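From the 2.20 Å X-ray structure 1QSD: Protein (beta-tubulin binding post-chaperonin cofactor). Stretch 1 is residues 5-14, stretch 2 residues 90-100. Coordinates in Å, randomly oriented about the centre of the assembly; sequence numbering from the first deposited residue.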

ATOM      1  N   GLN A   5      13.618  22.893  -9.663  1.00 17.57           N
ATOM      2  CA  GLN A   5      13.524  22.435  -8.290  1.00 18.63           C
ATOM      3  C   GLN A   5      12.107  22.639  -7.722  1.00 19.17           C
ATOM      4  O   GLN A   5      11.599  21.786  -6.999  1.00 20.96           O
ATOM      5  N   LEU A   6      11.462  23.745  -8.089  1.00 19.00           N
ATOM      6  CA  LEU A   6      10.101  24.013  -7.663  1.00 19.73           C
ATOM      7  C   LEU A   6       9.186  22.860  -8.110  1.00 22.14           C
ATOM      8  O   LEU A   6       8.495  22.242  -7.282  1.00 18.53           O
ATOM      9  N   ASP A   7       9.198  22.568  -9.413  1.00 22.94           N
ATOM     10  CA  ASP A   7       8.367  21.502  -9.973  1.00 24.48           C
ATOM     11  C   ASP A   7       8.615  20.148  -9.297  1.00 24.18           C
ATOM     12  O   ASP A   7       7.676  19.361  -9.102  1.00 23.50           O
ATOM     13  N   ILE A   8       9.874  19.867  -8.963  1.00 19.35           N
ATOM     14  CA  ILE A   8      10.199  18.601  -8.330  1.00 19.91           C
ATOM     15  C   ILE A   8       9.554  18.529  -6.950  1.00 18.65           C
ATOM     16  O   ILE A   8       8.934  17.516  -6.619  1.00 18.14           O
ATOM     17  N   LYS A   9       9.691  19.596  -6.159  1.00 18.41           N
ATOM     18  CA  LYS A   9       9.097  19.639  -4.818  1.00 16.95           C
ATOM     19  C   LYS A   9       7.564  19.557  -4.889  1.00 15.88           C
ATOM     20  O   LYS A   9       6.968  18.771  -4.175  1.00 16.99           O
ATOM     21  N   VAL A  10       6.936  20.286  -5.807  1.00 15.01           N
ATOM     22  CA  VAL A  10       5.486  20.230  -5.942  1.00 14.80           C
ATOM     23  C   VAL A  10       5.037  18.814  -6.261  1.00 18.51           C
ATOM     24  O   VAL A  10       4.185  18.269  -5.572  1.00 19.41           O
ATOM     25  N   LYS A  11       5.631  18.207  -7.287  1.00 20.74           N
ATOM     26  CA  LYS A  11       5.272  16.844  -7.685  1.00 22.12           C
ATOM     27  C   LYS A  11       5.498  15.820  -6.582  1.00 21.20           C
ATOM     28  O   LYS A  11       4.669  14.924  -6.373  1.00 19.71           O
ATOM     29  N   ALA A  12       6.612  15.963  -5.873  1.00 17.66           N
ATOM     30  CA  ALA A  12       6.927  15.058  -4.785  1.00 18.62           C
ATOM     31  C   ALA A  12       5.736  15.034  -3.817  1.00 19.67           C
ATOM     32  O   ALA A  12       5.240  13.954  -3.476  1.00 19.69           O
ATOM     33  N   LEU A  13       5.233  16.221  -3.463  1.00 18.42           N
ATOM     34  CA  LEU A  13       4.121  16.354  -2.534  1.00 18.42           C
ATOM     35  C   LEU A  13       2.795  15.861  -3.097  1.00 22.29           C
ATOM     36  O   LEU A  13       2.054  15.143  -2.408  1.00 20.59           O
ATOM     37  N   LYS A  14       2.479  16.263  -4.329  1.00 25.13           N
ATOM     38  CA  LYS A  14       1.231  15.841  -4.974  1.00 28.95           C
ATOM     39  C   LYS A  14       1.158  14.313  -5.108  1.00 28.11           C
ATOM     40  O   LYS A  14       0.095  13.722  -4.984  1.00 29.29           O
ATOM     41  N   SER A  90       1.111  29.068  -8.012  1.00 17.94           N
ATOM     42  CA  SER A  90      -0.241  28.730  -7.615  1.00 20.47           C
ATOM     43  C   SER A  90      -0.399  27.241  -7.386  1.00 22.15           C
ATOM     44  O   SER A  90      -1.054  26.829  -6.424  1.00 21.19           O
ATOM     45  N   ASP A  91       0.196  26.430  -8.259  1.00 23.62           N
ATOM     46  CA  ASP A  91       0.124  24.982  -8.089  1.00 25.55           C
ATOM     47  C   ASP A  91       0.755  24.533  -6.791  1.00 22.58           C
ATOM     48  O   ASP A  91       0.263  23.601  -6.159  1.00 24.28           O
ATOM     49  N   ALA A  92       1.846  25.193  -6.408  1.00 22.12           N
ATOM     50  CA  ALA A  92       2.566  24.866  -5.170  1.00 21.07           C
ATOM     51  C   ALA A  92       1.691  25.175  -3.951  1.00 20.62           C
ATOM     52  O   ALA A  92       1.541  24.346  -3.062  1.00 18.27           O
ATOM     53  N   ARG A  93       1.121  26.380  -3.922  1.00 22.57           N
ATOM     54  CA  ARG A  93       0.220  26.798  -2.839  1.00 22.73           C
ATOM     55  C   ARG A  93      -0.979  25.848  -2.739  1.00 19.16           C
ATOM     56  O   ARG A  93      -1.387  25.474  -1.650  1.00 18.04           O
ATOM     57  N   SER A  94      -1.500  25.440  -3.891  1.00 17.66           N
ATOM     58  CA  SER A  94      -2.629  24.540  -3.973  1.00 20.52           C
ATOM     59  C   SER A  94      -2.231  23.175  -3.421  1.00 22.36           C
ATOM     60  O   SER A  94      -3.009  22.540  -2.700  1.00 26.65           O
ATOM     61  N   ALA A  95      -1.020  22.726  -3.735  1.00 20.61           N
ATOM     62  CA  ALA A  95      -0.549  21.442  -3.250  1.00 17.42           C
ATOM     63  C   ALA A  95      -0.456  21.494  -1.735  1.00 17.43           C
ATOM     64  O   ALA A  95      -0.867  20.547  -1.062  1.00 17.57           O
ATOM     65  N   ILE A  96       0.076  22.605  -1.208  1.00 17.57           N
ATOM     66  CA  ILE A  96       0.258  22.815   0.257  1.00 17.96           C
ATOM     67  C   ILE A  96      -1.057  22.790   1.041  1.00 18.03           C
ATOM     68  O   ILE A  96      -1.136  22.215   2.127  1.00 19.65           O
ATOM     69  N   THR A  97      -2.074  23.419   0.465  1.00 20.25           N
ATOM     70  CA  THR A  97      -3.410  23.483   1.031  1.00 21.34           C
ATOM     71  C   THR A  97      -4.051  22.104   1.105  1.00 21.03           C
ATOM     72  O   THR A  97      -4.564  21.732   2.160  1.00 25.17           O
ATOM     73  N   SER A  98      -3.979  21.326   0.029  1.00 19.37           N
ATOM     74  CA  SER A  98      -4.546  19.987   0.046  1.00 19.68           C
ATOM     75  C   SER A  98      -3.864  19.096   1.076  1.00 19.96           C
ATOM     76  O   SER A  98      -4.520  18.318   1.781  1.00 21.93           O
ATOM     77  N   ALA A  99      -2.545  19.212   1.169  1.00 19.12           N
ATOM     78  CA  ALA A  99      -1.792  18.418   2.126  1.00 21.75           C
ATOM     79  C   ALA A  99      -2.182  18.784   3.560  1.00 21.31           C
ATOM     80  O   ALA A  99      -2.290  17.906   4.426  1.00 22.35           O
ATOM     81  N   GLN A 100      -2.344  20.087   3.804  1.00 22.10           N
ATOM     82  CA  GLN A 100      -2.695  20.606   5.119  1.00 21.46           C
ATOM     83  C   GLN A 100      -4.099  20.134   5.512  1.00 22.53           C
ATOM     84  O   GLN A 100      -4.328  19.713   6.646  1.00 22.27           O
TER

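Two helices of one chain pack side by side, running in nearly the same direction at 26° with axes 9.7 Å apart at their closest. The centre of the contact is apolar. Val10 points toward the second helix with chi1 at t. Val10 CG2 lies 3.7 Å from Ala92 CB, and Val10 CG1 lies 4.3 Å from Ala95 CB. Ala92 and Ala95 each offer a single methyl group here, and the CA atoms of Val10 and Ala92 are 5.5 Å apart.

Leu13, one turn on, also points toward the partner. Its rotamer is t, p. Leu13 CD2 sits 4.0 Å from Ala95 CB and 3.8 Å from Ala95 O, while Leu13 CD1 reaches Ala99 CB at 3.9 Å. Leu6 has the same rotamer but starts sideways. Its end comes nearer, and CD1 of Leu6 is 4.3 Å from Ala92 CB.

Lys14 forms the polar edge. It leaves its helix sideways, with chi1 at m and the remaining chi angles at t, so the chain is extended. Lys14 CE packs 3.6 Å from Ala95 CB. Beyond it, Lys14 NZ makes a long salt bridge to Asp91 OD2 at 3.7 Å. Asp91 points toward the first helix, with chi1 at -85°. No hydrogen bond joins the two stretches.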

ATOM      1  CB  GLN A   5      14.576  23.129  -7.431  1.00 19.06           C
ATOM      2  CG  GLN A   5      14.761  22.455  -6.088  1.00 21.40           C
ATOM      3  CD  GLN A   5      15.910  23.007  -5.278  1.00 22.47           C
ATOM      4  OE1 GLN A   5      16.378  22.369  -4.331  1.00 22.10           O
ATOM      5  NE2 GLN A   5      16.357  24.208  -5.622  1.00 25.40           N
ATOM      6  CB  LEU A   6       9.592  25.337  -8.258  1.00 18.04           C
ATOM      7  CG  LEU A   6       8.123  25.666  -7.902  1.00 18.55           C
ATOM      8  CD1 LEU A   6       7.956  25.725  -6.373  1.00 15.78           C
ATOM      9  CD2 LEU A   6       7.686  26.987  -8.560  1.00 17.65           C
ATOM     10  CB  ASP A   7       8.592  21.361 -11.485  1.00 26.55           C
ATOM     11  CG  ASP A   7       8.294  22.643 -12.254  1.00 32.80           C
ATOM     12  OD1 ASP A   7       8.845  22.808 -13.376  1.00 36.46           O
ATOM     13  OD2 ASP A   7       7.511  23.484 -11.750  1.00 32.36           O
ATOM     14  CB  ILE A   8      11.754  18.342  -8.263  1.00 20.22           C
ATOM     15  CG1 ILE A   8      12.303  18.054  -9.673  1.00 20.42           C
ATOM     16  CG2 ILE A   8      12.058  17.118  -7.388  1.00 19.62           C
ATOM     17  CD1 ILE A   8      13.823  18.204  -9.783  1.00 23.96           C
ATOM     18  CB  LYS A   9       9.554  20.884  -4.053  1.00 16.26           C
ATOM     19  CG  LYS A   9      11.049  20.865  -3.746  1.00 12.19           C
ATOM     20  CD  LYS A   9      11.481  22.014  -2.890  1.00 11.98           C
ATOM     21  CE  LYS A   9      12.997  21.990  -2.710  1.00 11.32           C
ATOM     22  NZ  LYS A   9      13.506  20.738  -2.067  1.00  8.00           N
ATOM     23  CB  VAL A  10       4.969  21.155  -7.042  1.00 11.84           C
ATOM     24  CG1 VAL A  10       3.482  20.972  -7.218  1.00 13.02           C
ATOM     25  CG2 VAL A  10       5.275  22.607  -6.702  1.00 13.48           C
ATOM     26  CB  LYS A  11       6.015  16.437  -8.959  1.00 25.94           C
ATOM     27  CG  LYS A  11       5.432  17.078 -10.198  1.00 31.95           C
ATOM     28  CD  LYS A  11       6.277  16.833 -11.435  1.00 38.53           C
ATOM     29  CE  LYS A  11       5.641  17.509 -12.652  1.00 42.07           C
ATOM     30  NZ  LYS A  11       6.493  17.413 -13.879  1.00 49.23           N
ATOM     31  CB  ALA A  12       8.197  15.508  -4.067  1.00 10.92           C
ATOM     32  CB  LEU A  13       3.968  17.797  -2.064  1.00 15.62           C
ATOM     33  CG  LEU A  13       2.806  18.063  -1.070  1.00 17.77           C
ATOM     34  CD1 LEU A  13       2.926  17.204   0.232  1.00 16.59           C
ATOM     35  CD2 LEU A  13       2.765  19.554  -0.709  1.00 16.97           C
ATOM     36  CB  LYS A  14       1.052  16.512  -6.351  1.00 29.79           C
ATOM     37  CG  LYS A  14       0.936  18.032  -6.277  1.00 37.90           C
ATOM     38  CD  LYS A  14       0.231  18.662  -7.502  1.00 43.63           C
ATOM     39  CE  LYS A  14      -0.175  20.127  -7.193  1.00 49.59           C
ATOM     40  NZ  LYS A  14      -1.055  20.830  -8.194  1.00 50.48           N
ATOM     41  CB  SER A  90      -1.238  29.218  -8.656  1.00 23.43           C
ATOM     42  OG  SER A  90      -1.036  30.597  -8.911  1.00 28.31           O
ATOM     43  CB  ASP A  91       0.785  24.248  -9.243  1.00 29.11           C
ATOM     44  CG  ASP A  91      -0.144  24.057 -10.396  1.00 34.65           C
ATOM     45  OD1 ASP A  91       0.350  23.983 -11.538  1.00 39.24           O
ATOM     46  OD2 ASP A  91      -1.374  23.981 -10.156  1.00 40.48           O
ATOM     47  CB  ALA A  92       3.882  25.649  -5.098  1.00 20.49           C
ATOM     48  CB  ARG A  93      -0.297  28.220  -3.101  1.00 25.12           C
ATOM     49  CG  ARG A  93       0.543  29.332  -2.469  1.00 28.79           C
ATOM     50  CD  ARG A  93      -0.199  30.689  -2.510  1.00 29.77           C
ATOM     51  NE  ARG A  93       0.190  31.483  -3.673  1.00 31.16           N
ATOM     52  CZ  ARG A  93      -0.550  31.649  -4.767  1.00 30.93           C
ATOM     53  NH1 ARG A  93      -1.757  31.086  -4.868  1.00 32.42           N
ATOM     54  NH2 ARG A  93      -0.046  32.339  -5.787  1.00 29.51           N
ATOM     55  CB  SER A  94      -3.068  24.412  -5.432  1.00 22.35           C
ATOM     56  OG  SER A  94      -4.349  23.831  -5.539  1.00 30.05           O
ATOM     57  CB  ALA A  95       0.814  21.125  -3.847  1.00 20.22           C
ATOM     58  CB  ILE A  96       0.986  24.153   0.559  1.00 15.24           C
ATOM     59  CG1 ILE A  96       2.429  24.075   0.056  1.00 15.14           C
ATOM     60  CG2 ILE A  96       0.951  24.455   2.078  1.00 15.34           C
ATOM     61  CD1 ILE A  96       3.224  25.354   0.190  1.00 13.32           C
ATOM     62  CB  THR A  97      -4.280  24.456   0.225  1.00 22.81           C
ATOM     63  OG1 THR A  97      -3.787  25.782   0.437  1.00 24.26           O
ATOM     64  CG2 THR A  97      -5.757  24.381   0.654  1.00 24.10           C
ATOM     65  CB  SER A  98      -4.438  19.346  -1.327  1.00 22.00           C
ATOM     66  OG  SER A  98      -5.303  19.996  -2.236  1.00 26.93           O
ATOM     67  CB  ALA A  99      -0.286  18.628   1.921  1.00 16.35           C
ATOM     68  CB  GLN A 100      -2.601  22.131   5.115  1.00 21.59           C
ATOM     69  CG  GLN A 100      -2.775  22.775   6.484  1.00 24.88           C
ATOM     70  CD  GLN A 100      -1.657  22.420   7.431  1.00 28.41           C
ATOM     71  OE1 GLN A 100      -1.823  21.601   8.332  1.00 31.67           O
ATOM     72  NE2 GLN A 100      -0.502  23.032   7.231  1.00 30.58           N
TER